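Long-range contact in amyloid-like protein 1 (Homo sapiens, PDB 3PMR), which probably binds heparin and takes part in cell adhesion, like the amyloid precursor protein, with an E2 domain that forms dimers: residues R32-L37 with G87-L92. Sequence-based numbering, arbitrary orientation.
With PO4 (phosphate ion), chain E.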
# COMPACT_ATOMS: atom_id res chain seq x y z
N ARG B 32 -3.93 -3.42 10.86
CA ARG B 32 -4.59 -2.85 12.00
C ARG B 32 -3.76 -1.77 12.66
O ARG B 32 -4.25 -0.71 12.94
CB ARG B 32 -4.94 -3.93 13.00
CG ARG B 32 -6.03 -3.60 13.89
N ALA B 33 -2.50 -2.07 12.87
CA ALA B 33 -1.59 -1.11 13.47
C ALA B 33 -1.44 0.11 12.55
O ALA B 33 -1.45 1.26 13.00
CB ALA B 33 -0.24 -1.76 13.70
N LYS B 34 -1.31 -0.16 11.26
CA LYS B 34 -1.14 0.91 10.29
C LYS B 34 -2.37 1.84 10.26
O LYS B 34 -2.22 3.06 10.19
CB LYS B 34 -0.89 0.29 8.91
CG LYS B 34 -0.56 1.28 7.82
CD LYS B 34 -0.12 0.56 6.53
CE LYS B 34 -0.10 1.52 5.35
NZ LYS B 34 0.34 0.90 4.06
N MET B 35 -3.57 1.27 10.36
CA MET B 35 -4.79 2.09 10.35
C MET B 35 -4.92 2.89 11.65
O MET B 35 -5.31 4.06 11.63
CB MET B 35 -6.03 1.20 10.13
CG MET B 35 -7.36 1.97 10.01
SD MET B 35 -7.36 3.35 8.79
CE MET B 35 -7.26 2.43 7.18
N ASP B 36 -4.59 2.26 12.78
CA ASP B 36 -4.65 2.96 14.06
C ASP B 36 -3.75 4.20 14.04
O ASP B 36 -4.16 5.27 14.48
CB ASP B 36 -4.18 2.05 15.20
CG ASP B 36 -5.20 0.98 15.56
OD1 ASP B 36 -6.42 1.25 15.50
OD2 ASP B 36 -4.78 -0.15 15.92
N LEU B 37 -2.54 4.05 13.52
CA LEU B 37 -1.61 5.17 13.46
C LEU B 37 -2.02 6.23 12.44
O LEU B 37 -1.74 7.42 12.62
CB LEU B 37 -0.20 4.68 13.13
CG LEU B 37 0.47 3.84 14.23
CD1 LEU B 37 1.87 3.44 13.78
CD2 LEU B 37 0.53 4.64 15.52
N GLY B 87 9.05 8.69 10.88
CA GLY B 87 9.86 7.79 11.69
C GLY B 87 9.07 6.58 12.15
O GLY B 87 9.59 5.46 12.24
N GLU B 88 7.80 6.83 12.44
CA GLU B 88 6.86 5.82 12.89
C GLU B 88 6.54 4.81 11.78
O GLU B 88 6.51 3.60 12.02
CB GLU B 88 5.60 6.53 13.37
CG GLU B 88 4.48 5.68 13.91
CD GLU B 88 3.35 6.55 14.46
OE1 GLU B 88 2.80 7.38 13.70
OE2 GLU B 88 3.03 6.42 15.66
N ARG B 89 6.29 5.29 10.57
CA ARG B 89 5.98 4.38 9.47
C ARG B 89 7.18 3.50 9.17
O ARG B 89 7.05 2.32 8.86
CB ARG B 89 5.62 5.16 8.20
CG ARG B 89 5.42 4.27 6.95
CD ARG B 89 4.31 3.24 7.16
NE ARG B 89 3.01 3.87 7.41
CZ ARG B 89 2.19 4.34 6.47
NH1 ARG B 89 2.53 4.27 5.18
NH2 ARG B 89 1.03 4.88 6.81
N GLN B 90 8.36 4.09 9.25
CA GLN B 90 9.60 3.41 8.97
C GLN B 90 9.78 2.25 9.95
O GLN B 90 10.23 1.17 9.57
CB GLN B 90 10.76 4.39 9.09
CG GLN B 90 12.02 3.98 8.38
CD GLN B 90 13.05 5.10 8.36
OE1 GLN B 90 12.75 6.21 7.91
NE2 GLN B 90 14.25 4.81 8.84
N ARG B 91 9.41 2.49 11.20
CA ARG B 91 9.52 1.48 12.22
C ARG B 91 8.49 0.36 12.00
O ARG B 91 8.79 -0.82 12.18
CB ARG B 91 9.31 2.11 13.60
CG ARG B 91 9.61 1.17 14.74
CD ARG B 91 9.04 1.70 16.04
NE ARG B 91 9.17 0.72 17.11
CZ ARG B 91 8.51 0.78 18.26
NH1 ARG B 91 7.67 1.78 18.49
NH2 ARG B 91 8.68 -0.16 19.18
N LEU B 92 7.28 0.74 11.59
CA LEU B 92 6.23 -0.23 11.34
C LEU B 92 6.58 -1.12 10.14
O LEU B 92 6.39 -2.34 10.17
CB LEU B 92 4.91 0.50 11.06
CG LEU B 92 3.66 -0.38 10.92
CD1 LEU B 92 3.27 -0.94 12.28
CD2 LEU B 92 2.53 0.46 10.36
P PO4 E . -1.72 5.66 4.60
O1 PO4 E . -0.25 5.86 4.49
O2 PO4 E . -2.16 4.68 3.56
O3 PO4 E . -2.05 5.14 5.95
O4 PO4 E . -2.42 6.95 4.38
O HOH W 1 0.05 4.64 9.41
O HOH W 2 0.64 3.37 2.62
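The antiparallel pair of long helices in the E2 domain, a coiled-coil-like hairpin, is joined here by Ala-33, Lys-34 and Leu-37 on one side and Glu-88, Arg-89 and Leu-92 on the other. The axes of the two segments lie 11.2 Å apart and run at 174°. Leu-92 reaches across with both methyls. Its CD1 meets Ala-33 CB at 3.9 Å, while CD2 rests on CA and CB of Lys-34. Leu-37 and Glu-88 approach tip to tip. The Glu-88 chain is extended, with CG anti to the backbone N (chi1 -179°), which carries its carboxylate over to the leucine methyls. Leu-37 CD2 lies 3.1 Å from Glu-88 OE2. This is shorter than a relaxed contact, so the exact placement of these tips is doubtful. The carboxylate also forms a salt bridge through OE1 with Arg-41, one turn beyond Leu-37 on helix 26-56. An alanine in place of Glu-88 would probably leave Arg-41 without this acidic mate and open a gap beside the Leu-37 methyls. Arg-89 bends at chi2 and chi3, bringing its guanidinium back toward Lys-34. Lys-34 CE lies over one face of the Arg-89 guanidinium, 3.6 Å above its plane and offset toward the rim. The two positive ends come close, and a phosphate ion, probably from the crystallisation liquor, is likely to ease their repulsion. Arg-89 NH2 gives PO4 O1 a fairly straight bond of 2.8 Å. One water links Lys-34 O to Arg-89 NH2; another joins Lys-34 NZ to the phosphate. Gln-152 and His-153 of the second subunit also bond this ion, and Gln-152 of that subunit packs on Arg-89, so the polar side of the contact borders the dimer partner. Within the chain, the contact ties helix 26-56 to helix 64-119.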